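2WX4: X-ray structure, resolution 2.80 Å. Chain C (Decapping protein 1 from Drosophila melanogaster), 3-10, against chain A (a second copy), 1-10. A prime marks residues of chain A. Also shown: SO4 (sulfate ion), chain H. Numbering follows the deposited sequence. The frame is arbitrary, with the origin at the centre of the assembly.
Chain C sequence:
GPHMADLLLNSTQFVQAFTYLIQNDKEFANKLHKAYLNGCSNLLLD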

# COMPACT_ATOMS: atom_id res chain seq x y z
N HIS C 3 -16.55 18.12 -1.44
CA HIS C 3 -16.30 17.83 -0.04
C HIS C 3 -15.39 16.62 0.02
O HIS C 3 -15.83 15.49 -0.08
CB HIS C 3 -17.65 17.64 0.67
CG HIS C 3 -17.55 17.32 2.13
ND1 HIS C 3 -16.94 18.16 3.04
CD2 HIS C 3 -18.02 16.27 2.84
CE1 HIS C 3 -17.01 17.62 4.24
NE2 HIS C 3 -17.66 16.47 4.15
N MET C 4 -14.10 16.90 0.16
CA MET C 4 -13.00 15.94 0.08
C MET C 4 -13.20 14.69 0.90
O MET C 4 -12.89 13.59 0.44
CB MET C 4 -11.70 16.59 0.54
CG MET C 4 -11.16 17.69 -0.35
SD MET C 4 -10.92 16.97 -1.97
CE MET C 4 -11.64 18.23 -3.03
N ALA C 5 -13.69 14.86 2.12
CA ALA C 5 -13.96 13.75 3.01
C ALA C 5 -14.76 12.64 2.34
O ALA C 5 -14.55 11.47 2.64
CB ALA C 5 -14.68 14.24 4.22
N ASP C 6 -15.67 13.00 1.43
CA ASP C 6 -16.48 12.04 0.68
C ASP C 6 -15.70 11.17 -0.30
O ASP C 6 -16.30 10.35 -1.01
CB ASP C 6 -17.61 12.77 -0.06
CG ASP C 6 -18.72 13.26 0.88
OD1 ASP C 6 -18.80 12.78 2.03
OD2 ASP C 6 -19.52 14.12 0.47
N LEU C 7 -14.38 11.34 -0.37
CA LEU C 7 -13.55 10.48 -1.22
C LEU C 7 -13.10 9.25 -0.45
O LEU C 7 -12.67 8.25 -1.04
CB LEU C 7 -12.36 11.23 -1.78
CG LEU C 7 -12.70 12.42 -2.68
CD1 LEU C 7 -11.47 13.31 -2.85
CD2 LEU C 7 -13.25 11.97 -4.03
N LEU C 8 -13.21 9.33 0.86
CA LEU C 8 -12.81 8.27 1.76
C LEU C 8 -13.28 6.90 1.28
O LEU C 8 -14.48 6.67 1.17
CB LEU C 8 -13.41 8.58 3.12
CG LEU C 8 -12.59 8.40 4.39
CD1 LEU C 8 -11.13 8.72 4.18
CD2 LEU C 8 -13.19 9.34 5.41
N LEU C 9 -12.32 6.01 0.99
CA LEU C 9 -12.58 4.64 0.54
C LEU C 9 -12.80 3.67 1.69
O LEU C 9 -12.03 3.65 2.63
CB LEU C 9 -11.41 4.13 -0.31
CG LEU C 9 -11.05 4.81 -1.64
CD1 LEU C 9 -10.07 3.94 -2.41
CD2 LEU C 9 -12.28 5.11 -2.51
N ASN C 10 -13.84 2.84 1.60
CA ASN C 10 -14.02 1.77 2.56
C ASN C 10 -13.02 0.67 2.25
O ASN C 10 -12.43 0.65 1.18
CB ASN C 10 -15.46 1.25 2.56
CG ASN C 10 -15.82 0.46 1.31
OD1 ASN C 10 -15.09 -0.45 0.88
ND2 ASN C 10 -16.98 0.76 0.75
S SO4 H . -14.56 20.61 2.44
O1 SO4 H . -13.90 21.91 2.53
O2 SO4 H . -14.49 19.97 3.75
O3 SO4 H . -15.96 20.82 2.07
O4 SO4 H . -13.88 19.76 1.45
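Chain A, residues 1-10: GPHMADLLLN

Two copies of the same segment meet here through like residues, Met4 near Met4′, Leu7 against Leu7′ and Leu9 against Leu9′, and no hydrogen bond crosses between them. The register is therefore equal-numbered: the CA atoms of Met4 and Met4′ lie 6.5 Å apart, those of Leu7 and Leu7′ 7.2 Å, so both chains run the same general way along the contact. Chain A begins with an extended lead at Pro2′ and His3′, then turns through helical phi/psi values at Met4′, Ala5′ and Asp6′. The side chain of Asp6′ folds back on this turn, its OD2 accepting a hydrogen bond from His3′ N (2.6 Å), while Asp6′ N bonds to His3′ O (2.9 Å). On chain C, residues 4-7 form a 3-10 segment, with Leu7 N bonded to Met4 O at 2.8 Å.

The match of residues is not a match of conformations. Met4 points toward chain A with chi1 and chi2 both m, and its SD comes within 3.7 Å of Met4′ CA and 4.0 Å of Leu7′ CD1; its CG lies 3.9 Å from Pro2′ O. Met4′ instead takes t, t, and its end leads away, although its CG still packs 4.0 Å from Leu7 CD1. That same Leu7 CD1 meets Leu7′ CD1 at 3.9 Å, which joins methionine and leucine packing into one apolar patch. Farther along, Leu9 CD1 touches Leu9′ CD1 at 3.8 Å; Leu9′ leaves its backbone sideways, but its end comes nearer. The stretches bury 334 Å² in all, both sides summed.

Away from chain A, a sulfate ion, probably from the crystallisation liquor, accepts hydrogen bonds from His3 ND1 to its O3 (3.0 Å) and from Met4 N to its O4 (3.1 Å).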

# COMPACT_ATOMS: atom_id res chain seq x y z
N GLY A 1 -6.96 23.94 1.84
CA GLY A 1 -7.44 23.21 0.62
C GLY A 1 -6.53 22.08 0.12
O GLY A 1 -5.69 22.31 -0.76
N PRO A 2 -6.69 20.87 0.69
CA PRO A 2 -6.14 19.68 0.03
C PRO A 2 -6.87 19.49 -1.29
O PRO A 2 -8.06 19.81 -1.38
CB PRO A 2 -6.50 18.54 0.99
CG PRO A 2 -6.78 19.20 2.31
CD PRO A 2 -7.35 20.54 1.97
N HIS A 3 -6.18 19.00 -2.32
CA HIS A 3 -6.79 18.83 -3.64
C HIS A 3 -7.40 17.47 -3.82
O HIS A 3 -7.02 16.51 -3.16
CB HIS A 3 -5.76 19.07 -4.75
CG HIS A 3 -5.82 20.44 -5.33
ND1 HIS A 3 -5.31 21.55 -4.68
CD2 HIS A 3 -6.34 20.89 -6.50
CE1 HIS A 3 -5.51 22.62 -5.43
NE2 HIS A 3 -6.13 22.25 -6.54
N MET A 4 -8.35 17.37 -4.74
CA MET A 4 -9.00 16.11 -5.03
C MET A 4 -7.96 15.04 -5.37
O MET A 4 -8.13 13.87 -5.04
CB MET A 4 -9.99 16.31 -6.19
CG MET A 4 -11.11 15.26 -6.27
SD MET A 4 -11.98 15.26 -7.86
CE MET A 4 -10.68 14.69 -8.97
N ALA A 5 -6.87 15.47 -5.99
CA ALA A 5 -5.77 14.59 -6.40
C ALA A 5 -4.91 14.10 -5.23
O ALA A 5 -4.29 13.03 -5.32
CB ALA A 5 -4.90 15.30 -7.44
N ASP A 6 -4.87 14.89 -4.15
CA ASP A 6 -4.10 14.54 -2.95
C ASP A 6 -4.61 13.29 -2.23
O ASP A 6 -3.89 12.72 -1.42
CB ASP A 6 -4.10 15.71 -1.96
CG ASP A 6 -3.28 16.89 -2.45
OD1 ASP A 6 -2.19 16.68 -3.04
OD2 ASP A 6 -3.72 18.04 -2.23
N LEU A 7 -5.83 12.88 -2.53
CA LEU A 7 -6.45 11.74 -1.86
C LEU A 7 -6.38 10.42 -2.63
O LEU A 7 -6.94 9.41 -2.21
CB LEU A 7 -7.88 12.10 -1.48
CG LEU A 7 -7.86 12.90 -0.19
CD1 LEU A 7 -8.68 14.14 -0.33
CD2 LEU A 7 -8.30 12.03 0.99
N LEU A 8 -5.67 10.45 -3.75
CA LEU A 8 -5.38 9.26 -4.51
C LEU A 8 -4.31 8.46 -3.80
O LEU A 8 -3.35 9.03 -3.28
CB LEU A 8 -4.91 9.65 -5.91
CG LEU A 8 -6.01 10.12 -6.87
CD1 LEU A 8 -5.44 11.04 -7.93
CD2 LEU A 8 -6.80 8.95 -7.48
N LEU A 9 -4.47 7.14 -3.79
CA LEU A 9 -3.57 6.24 -3.06
C LEU A 9 -2.11 6.34 -3.48
O LEU A 9 -1.21 5.89 -2.76
CB LEU A 9 -4.01 4.80 -3.24
CG LEU A 9 -5.14 4.21 -2.39
CD1 LEU A 9 -6.44 4.97 -2.54
CD2 LEU A 9 -5.34 2.76 -2.79
N ASN A 10 -1.87 6.91 -4.67
CA ASN A 10 -0.52 6.99 -5.21
C ASN A 10 0.11 8.37 -5.06
O ASN A 10 1.19 8.63 -5.58
CB ASN A 10 -0.47 6.49 -6.66
CG ASN A 10 -1.22 7.39 -7.62
OD1 ASN A 10 -1.78 8.42 -7.24
ND2 ASN A 10 -1.21 7.00 -8.89